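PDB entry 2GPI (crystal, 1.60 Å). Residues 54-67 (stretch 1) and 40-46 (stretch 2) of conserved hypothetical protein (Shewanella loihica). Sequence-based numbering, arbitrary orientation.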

ATOM      1  N   GLN A  54     -13.606   3.029  -7.848  1.00 12.12           N
ATOM      2  CA  GLN A  54     -13.925   1.995  -6.868  1.00 14.22           C
ATOM      3  C   GLN A  54     -12.667   1.466  -6.181  1.00 13.84           C
ATOM      4  O   GLN A  54     -12.624   1.287  -4.954  1.00 13.89           O
ATOM      5  CB  GLN A  54     -14.693   0.874  -7.585  1.00 14.90           C
ATOM      6  CG  GLN A  54     -15.065  -0.257  -6.672  1.00 15.82           C
ATOM      7  CD  GLN A  54     -15.338  -1.538  -7.468  1.00 17.43           C
ATOM      8  OE1 GLN A  54     -15.121  -1.585  -8.686  1.00 23.01           O
ATOM      9  NE2 GLN A  54     -15.844  -2.581  -6.773  1.00 23.18           N
ATOM     10  N   ALA A  55     -11.616   1.206  -6.960  1.00 11.56           N
ATOM     11  CA  ALA A  55     -10.321   0.762  -6.430  1.00 13.15           C
ATOM     12  C   ALA A  55      -9.807   1.730  -5.377  1.00 10.22           C
ATOM     13  O   ALA A  55      -9.434   1.316  -4.276  1.00 13.01           O
ATOM     14  CB  ALA A  55      -9.242   0.513  -7.551  1.00 13.73           C
ATOM     15  N   LEU A  56      -9.822   3.025  -5.706  1.00 11.87           N
ATOM     16  CA  LEU A  56      -9.323   4.049  -4.786  1.00 12.85           C
ATOM     17  C   LEU A  56     -10.245   4.121  -3.561  1.00 13.44           C
ATOM     18  O   LEU A  56      -9.792   4.241  -2.428  1.00 12.86           O
ATOM     19  CB  LEU A  56      -9.249   5.407  -5.463  1.00 15.13           C
ATOM     20  CG  LEU A  56      -8.974   6.555  -4.497  1.00 20.61           C
ATOM     21  CD1 LEU A  56      -7.632   6.321  -3.850  1.00 22.84           C
ATOM     22  CD2 LEU A  56      -8.995   7.934  -5.206  1.00 21.69           C
ATOM     23  N   SER A  57     -11.546   3.998  -3.770  1.00 13.32           N
ATOM     24  CA  SER A  57     -12.505   4.014  -2.662  1.00 13.21           C
ATOM     25  C   SER A  57     -12.270   2.854  -1.688  1.00 12.02           C
ATOM     26  O   SER A  57     -12.339   3.023  -0.463  1.00 15.92           O
ATOM     27  CB  SER A  57     -13.945   4.017  -3.179  1.00 16.78           C
ATOM     28  OG  SER A  57     -14.866   4.016  -2.097  1.00 21.67           O
ATOM     29  N   LEU A  58     -11.949   1.689  -2.217  1.00 12.07           N
ATOM     30  CA  LEU A  58     -11.648   0.524  -1.376  1.00 14.11           C
ATOM     31  C   LEU A  58     -10.344   0.719  -0.590  1.00 15.29           C
ATOM     32  O   LEU A  58     -10.286   0.397   0.615  1.00 13.16           O
ATOM     33  CB  LEU A  58     -11.656  -0.769  -2.197  1.00 14.71           C
ATOM     34  CG  LEU A  58     -13.039  -1.208  -2.749  1.00 15.02           C
ATOM     35  CD1 LEU A  58     -12.856  -2.407  -3.674  1.00 19.07           C
ATOM     36  CD2 LEU A  58     -14.055  -1.470  -1.617  1.00 17.83           C
ATOM     37  N   PHE A  59      -9.306   1.238  -1.239  1.00 13.83           N
ATOM     38  CA  PHE A  59      -8.095   1.616  -0.515  1.00 13.36           C
ATOM     39  C   PHE A  59      -8.431   2.548   0.668  1.00 13.28           C
ATOM     40  O   PHE A  59      -7.993   2.333   1.832  1.00 12.99           O
ATOM     41  CB  PHE A  59      -7.037   2.242  -1.432  1.00 13.23           C
ATOM     42  CG  PHE A  59      -5.819   2.679  -0.685  1.00 12.85           C
ATOM     43  CD1 PHE A  59      -5.789   3.916  -0.049  1.00 13.91           C
ATOM     44  CD2 PHE A  59      -4.719   1.809  -0.518  1.00 13.90           C
ATOM     45  CE1 PHE A  59      -4.683   4.327   0.714  1.00 16.98           C
ATOM     46  CE2 PHE A  59      -3.613   2.255   0.261  1.00 16.29           C
ATOM     47  CZ  PHE A  59      -3.599   3.480   0.843  1.00 17.00           C
ATOM     48  N   GLU A  60      -9.206   3.593   0.361  1.00 12.40           N
ATOM     49  CA  GLU A  60      -9.576   4.561   1.420  1.00 14.09           C
ATOM     50  C   GLU A  60     -10.347   3.898   2.554  1.00 15.59           C
ATOM     51  O   GLU A  60     -10.094   4.199   3.755  1.00 14.72           O
ATOM     52  CB  GLU A  60     -10.345   5.711   0.793  1.00 14.34           C
ATOM     53  CG  GLU A  60      -9.487   6.589  -0.013  1.00 17.13           C
ATOM     54  CD  GLU A  60      -8.457   7.377   0.810  1.00 23.90           C
ATOM     55  OE1 GLU A  60      -8.496   7.377   2.066  1.00 39.85           O
ATOM     56  OE2 GLU A  60      -7.620   8.009   0.184  1.00 26.26           O
ATOM     57  N   GLN A  61     -11.250   2.985   2.216  1.00 15.30           N
ATOM     58  CA  GLN A  61     -12.033   2.247   3.229  1.00 15.88           C
ATOM     59  C   GLN A  61     -11.133   1.489   4.207  1.00 14.67           C
ATOM     60  O   GLN A  61     -11.437   1.402   5.388  1.00 18.49           O
ATOM     61  CB  GLN A  61     -13.024   1.307   2.563  1.00 19.61           C
ATOM     62  CG  GLN A  61     -13.885   0.534   3.518  1.00 28.24           C
ATOM     63  CD  GLN A  61     -15.000  -0.203   2.783  1.00 28.67           C
ATOM     64  OE1 GLN A  61     -15.302   0.107   1.604  1.00 28.37           O
ATOM     65  NE2 GLN A  61     -15.625  -1.173   3.472  1.00 40.48           N
ATOM     66  N   PHE A  62     -10.023   0.951   3.711  1.00 12.10           N
ATOM     67  CA  PHE A  62      -9.132   0.145   4.489  1.00 11.34           C
ATOM     68  C   PHE A  62      -7.748   0.832   4.656  1.00 11.56           C
ATOM     69  O   PHE A  62      -6.744   0.156   4.984  1.00 12.06           O
ATOM     70  CB  PHE A  62      -8.976  -1.233   3.847  1.00 13.55           C
ATOM     71  CG  PHE A  62     -10.252  -2.032   3.848  1.00 14.35           C
ATOM     72  CD1 PHE A  62     -10.564  -2.802   4.935  1.00 19.71           C
ATOM     73  CD2 PHE A  62     -11.099  -2.044   2.753  1.00 14.85           C
ATOM     74  CE1 PHE A  62     -11.721  -3.546   4.990  1.00 20.02           C
ATOM     75  CE2 PHE A  62     -12.292  -2.756   2.821  1.00 15.79           C
ATOM     76  CZ  PHE A  62     -12.577  -3.520   3.943  1.00 15.11           C
ATOM     77  N   ARG A  63      -7.696   2.142   4.460  1.00 12.88           N
ATOM     78  CA  ARG A  63      -6.414   2.851   4.397  1.00 11.92           C
ATOM     79  C   ARG A  63      -5.526   2.541   5.602  1.00 10.79           C
ATOM     80  O   ARG A  63      -4.327   2.249   5.466  1.00 11.18           O
ATOM     81  CB  ARG A  63      -6.620   4.391   4.351  1.00 11.09           C
ATOM     82  CG  ARG A  63      -5.371   5.196   4.568  1.00 10.39           C
ATOM     83  CD  ARG A  63      -5.641   6.646   4.560  1.00 14.29           C
ATOM     84  NE  ARG A  63      -4.480   7.366   5.104  1.00 14.57           N
ATOM     85  CZ  ARG A  63      -4.467   8.671   5.376  1.00 17.31           C
ATOM     86  NH1 ARG A  63      -5.536   9.393   5.132  1.00 15.43           N
ATOM     87  NH2 ARG A  63      -3.357   9.236   5.850  1.00 19.23           N
ATOM     88  N   PHE A  64      -6.082   2.678   6.798  1.00 11.07           N
ATOM     89  CA  PHE A  64      -5.245   2.550   7.999  1.00 11.82           C
ATOM     90  C   PHE A  64      -4.799   1.103   8.262  1.00 14.40           C
ATOM     91  O   PHE A  64      -3.693   0.878   8.726  1.00 13.93           O
ATOM     92  CB  PHE A  64      -5.889   3.230   9.214  1.00 11.81           C
ATOM     93  CG  PHE A  64      -5.924   4.720   9.040  1.00 10.79           C
ATOM     94  CD1 PHE A  64      -4.832   5.475   9.459  1.00 14.03           C
ATOM     95  CD2 PHE A  64      -6.957   5.338   8.360  1.00 14.06           C
ATOM     96  CE1 PHE A  64      -4.775   6.845   9.231  1.00 14.43           C
ATOM     97  CE2 PHE A  64      -6.916   6.740   8.117  1.00 12.24           C
ATOM     98  CZ  PHE A  64      -5.820   7.477   8.554  1.00 13.37           C
ATOM     99  N   ASP A  65      -5.618   0.133   7.891  1.00 11.83           N
ATOM    100  CA  ASP A  65      -5.164  -1.255   7.947  1.00 11.97           C
ATOM    101  C   ASP A  65      -4.044  -1.524   6.955  1.00 11.99           C
ATOM    102  O   ASP A  65      -3.090  -2.257   7.229  1.00 11.84           O
ATOM    103  CB  ASP A  65      -6.349  -2.166   7.618  1.00 13.34           C
ATOM    104  CG  ASP A  65      -7.417  -2.206   8.727  1.00 24.78           C
ATOM    105  OD1 ASP A  65      -7.163  -1.748   9.871  1.00 25.63           O
ATOM    106  OD2 ASP A  65      -8.499  -2.741   8.414  1.00 30.67           O
ATOM    107  N   ILE A  66      -4.200  -0.996   5.750  1.00 10.30           N
ATOM    108  CA  ILE A  66      -3.206  -1.227   4.678  1.00 10.58           C
ATOM    109  C   ILE A  66      -1.887  -0.564   5.022  1.00 10.40           C
ATOM    110  O   ILE A  66      -0.827  -1.153   4.920  1.00 13.15           O
ATOM    111  CB  ILE A  66      -3.737  -0.775   3.314  1.00 10.88           C
ATOM    112  CG1 ILE A  66      -4.939  -1.617   2.850  1.00 11.28           C
ATOM    113  CG2 ILE A  66      -2.653  -0.826   2.226  1.00 12.08           C
ATOM    114  CD1 ILE A  66      -5.758  -1.017   1.736  1.00 12.84           C
ATOM    115  N   GLU A  67      -1.969   0.715   5.405  1.00 11.04           N
ATOM    116  CA  GLU A  67      -0.765   1.471   5.757  1.00 10.90           C
ATOM    117  C   GLU A  67      -0.103   0.895   7.032  1.00 10.17           C
ATOM    118  O   GLU A  67       1.149   0.884   7.097  1.00 10.58           O
ATOM    119  CB  GLU A  67      -1.073   2.976   5.853  1.00 11.27           C
ATOM    120  CG  GLU A  67      -1.406   3.560   4.429  1.00 14.71           C
ATOM    121  CD  GLU A  67      -1.743   5.024   4.374  1.00 16.22           C
ATOM    122  OE1 GLU A  67      -2.059   5.646   5.417  1.00 16.05           O
ATOM    123  OE2 GLU A  67      -1.665   5.584   3.230  1.00 18.64           O
TER
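Stretch 2 (40-46) VLEHLAA

Helices can pack with no direct hydrogen bond between them, chiefly through the fit of apolar side chains, and the segment Val40 to Ala46 of this Shewanella protein is a compact example. Residues 40-45 form the end of a helix that crosses helix 54-61 at 58°, their N-to-C directions inclined to each other by the same angle, with the axes 10.4 Å apart at closest approach. The backbones come nearest at Ala45 and Leu58, whose CA atoms are 6.8 Å apart.

Val40 lies out of reach, and the contact begins with Leu41. Its side chain (chi1 t, chi2 p) is a classic knob, set in a hole made by Ala55, Leu58, Phe59 and Ile66. CD2 of Leu41 lies 3.6 Å from the backbone O of Ala55, CG is 4.2 Å from Leu58 CB, and CD1 is 4.1 Å from Ile66 CD1, so the knob touches both helices of the first stretch, before and after the break at Phe62.

Glu42 points away and His43 is out of reach, as expected one and two residues along a helix from an inward-facing position. Leu44 returns to the interface. Leu44 CD2 packs 3.7 Å from Phe62 CB and 3.9 Å from Ile66 CG1, while Leu44 CG lies over one face of the Phe62 ring, 4.1 Å from the centroid, in a CH-pi contact.

Ala45 follows, at the point where the two backbones' CA atoms are nearest: its CB is 3.7 Å from Leu58 CD2 and 3.9 Å from Phe62 CE2. Ala45 O accepts a hydrogen bond from the O of water 1 at 2.8 Å, and that water O weakly accepts one from Gln61 NE2 at 3.3 Å, a polar bridge at the margin of the apolar contact. At Ala46 phi turns positive, the helix ends, and contact ceases.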

ATOM      1  N   VAL A  40      -5.403  -8.659  -3.900  1.00 13.20           N
ATOM      2  CA  VAL A  40      -5.283  -8.498  -2.455  1.00 13.81           C
ATOM      3  C   VAL A  40      -6.402  -7.592  -1.937  1.00 12.45           C
ATOM      4  O   VAL A  40      -7.082  -7.867  -0.919  1.00 13.54           O
ATOM      5  CB  VAL A  40      -3.887  -7.962  -2.033  1.00 14.54           C
ATOM      6  CG1 VAL A  40      -3.830  -7.799  -0.499  1.00 16.81           C
ATOM      7  CG2 VAL A  40      -2.817  -8.954  -2.486  1.00 15.98           C
ATOM      8  N   LEU A  41      -6.605  -6.491  -2.627  1.00 13.54           N
ATOM      9  CA  LEU A  41      -7.636  -5.552  -2.269  1.00 13.38           C
ATOM     10  C   LEU A  41      -9.040  -6.108  -2.435  1.00 12.33           C
ATOM     11  O   LEU A  41      -9.887  -5.857  -1.605  1.00 15.10           O
ATOM     12  CB  LEU A  41      -7.478  -4.284  -3.116  1.00 15.96           C
ATOM     13  CG  LEU A  41      -8.214  -3.041  -2.689  1.00 20.37           C
ATOM     14  CD1 LEU A  41      -7.981  -2.710  -1.216  1.00 21.53           C
ATOM     15  CD2 LEU A  41      -7.743  -1.841  -3.659  1.00 17.10           C
ATOM     16  N   GLU A  42      -9.273  -6.882  -3.488  1.00 12.11           N
ATOM     17  CA  GLU A  42     -10.568  -7.566  -3.696  1.00 13.08           C
ATOM     18  C   GLU A  42     -10.893  -8.542  -2.574  1.00 11.12           C
ATOM     19  O   GLU A  42     -12.044  -8.569  -2.085  1.00 12.68           O
ATOM     20  CB  GLU A  42     -10.598  -8.308  -5.034  1.00 13.08           C
ATOM     21  CG  GLU A  42     -10.597  -7.305  -6.209  1.00 12.18           C
ATOM     22  CD  GLU A  42     -10.557  -7.975  -7.586  1.00 18.55           C
ATOM     23  OE1 GLU A  42      -9.972  -9.088  -7.699  1.00 18.06           O
ATOM     24  OE2 GLU A  42     -11.123  -7.418  -8.554  1.00 16.18           O
ATOM     25  N   HIS A  43      -9.913  -9.364  -2.203  1.00 11.80           N
ATOM     26  CA  HIS A  43     -10.086 -10.296  -1.067  1.00 12.41           C
ATOM     27  C   HIS A  43     -10.354  -9.534   0.236  1.00 10.66           C
ATOM     28  O   HIS A  43     -11.267  -9.859   0.962  1.00 12.55           O
ATOM     29  CB  HIS A  43      -8.861 -11.201  -0.867  1.00 13.22           C
ATOM     30  CG  HIS A  43      -8.668 -12.250  -1.916  1.00 15.81           C
ATOM     31  ND1 HIS A  43      -9.564 -13.277  -2.150  1.00 17.26           N
ATOM     32  CD2 HIS A  43      -7.605 -12.493  -2.728  1.00 21.02           C
ATOM     33  CE1 HIS A  43      -9.093 -14.058  -3.113  1.00 21.75           C
ATOM     34  NE2 HIS A  43      -7.899 -13.613  -3.470  1.00 25.31           N
ATOM     35  N   LEU A  44      -9.570  -8.493   0.487  1.00 11.94           N
ATOM     36  CA  LEU A  44      -9.737  -7.699   1.714  1.00 12.72           C
ATOM     37  C   LEU A  44     -11.117  -7.084   1.832  1.00 11.99           C
ATOM     38  O   LEU A  44     -11.788  -7.177   2.870  1.00 14.60           O
ATOM     39  CB  LEU A  44      -8.678  -6.595   1.734  1.00 13.37           C
ATOM     40  CG  LEU A  44      -8.676  -5.600   2.875  1.00 15.28           C
ATOM     41  CD1 LEU A  44      -8.474  -6.325   4.218  1.00 15.67           C
ATOM     42  CD2 LEU A  44      -7.608  -4.507   2.699  1.00 16.08           C
ATOM     43  N   ALA A  45     -11.583  -6.495   0.732  1.00 10.91           N
ATOM     44  CA  ALA A  45     -12.893  -5.843   0.675  1.00 11.20           C
ATOM     45  C   ALA A  45     -14.066  -6.778   0.459  1.00 11.81           C
ATOM     46  O   ALA A  45     -15.217  -6.364   0.611  1.00 13.04           O
ATOM     47  CB  ALA A  45     -12.884  -4.763  -0.454  1.00 11.96           C
ATOM     48  N   ALA A  46     -13.799  -8.045   0.049  1.00 10.00           N
ATOM     49  CA  ALA A  46     -14.863  -8.982  -0.373  1.00 11.05           C
ATOM     50  C   ALA A  46     -15.701  -8.379  -1.502  1.00 10.58           C
ATOM     51  O   ALA A  46     -16.952  -8.483  -1.522  1.00 11.83           O
ATOM     52  CB  ALA A  46     -15.710  -9.441   0.831  1.00 11.12           C
TER
HETATM   53  O   HOH W   1     -16.083  -4.101   2.059  1.00 33.09           O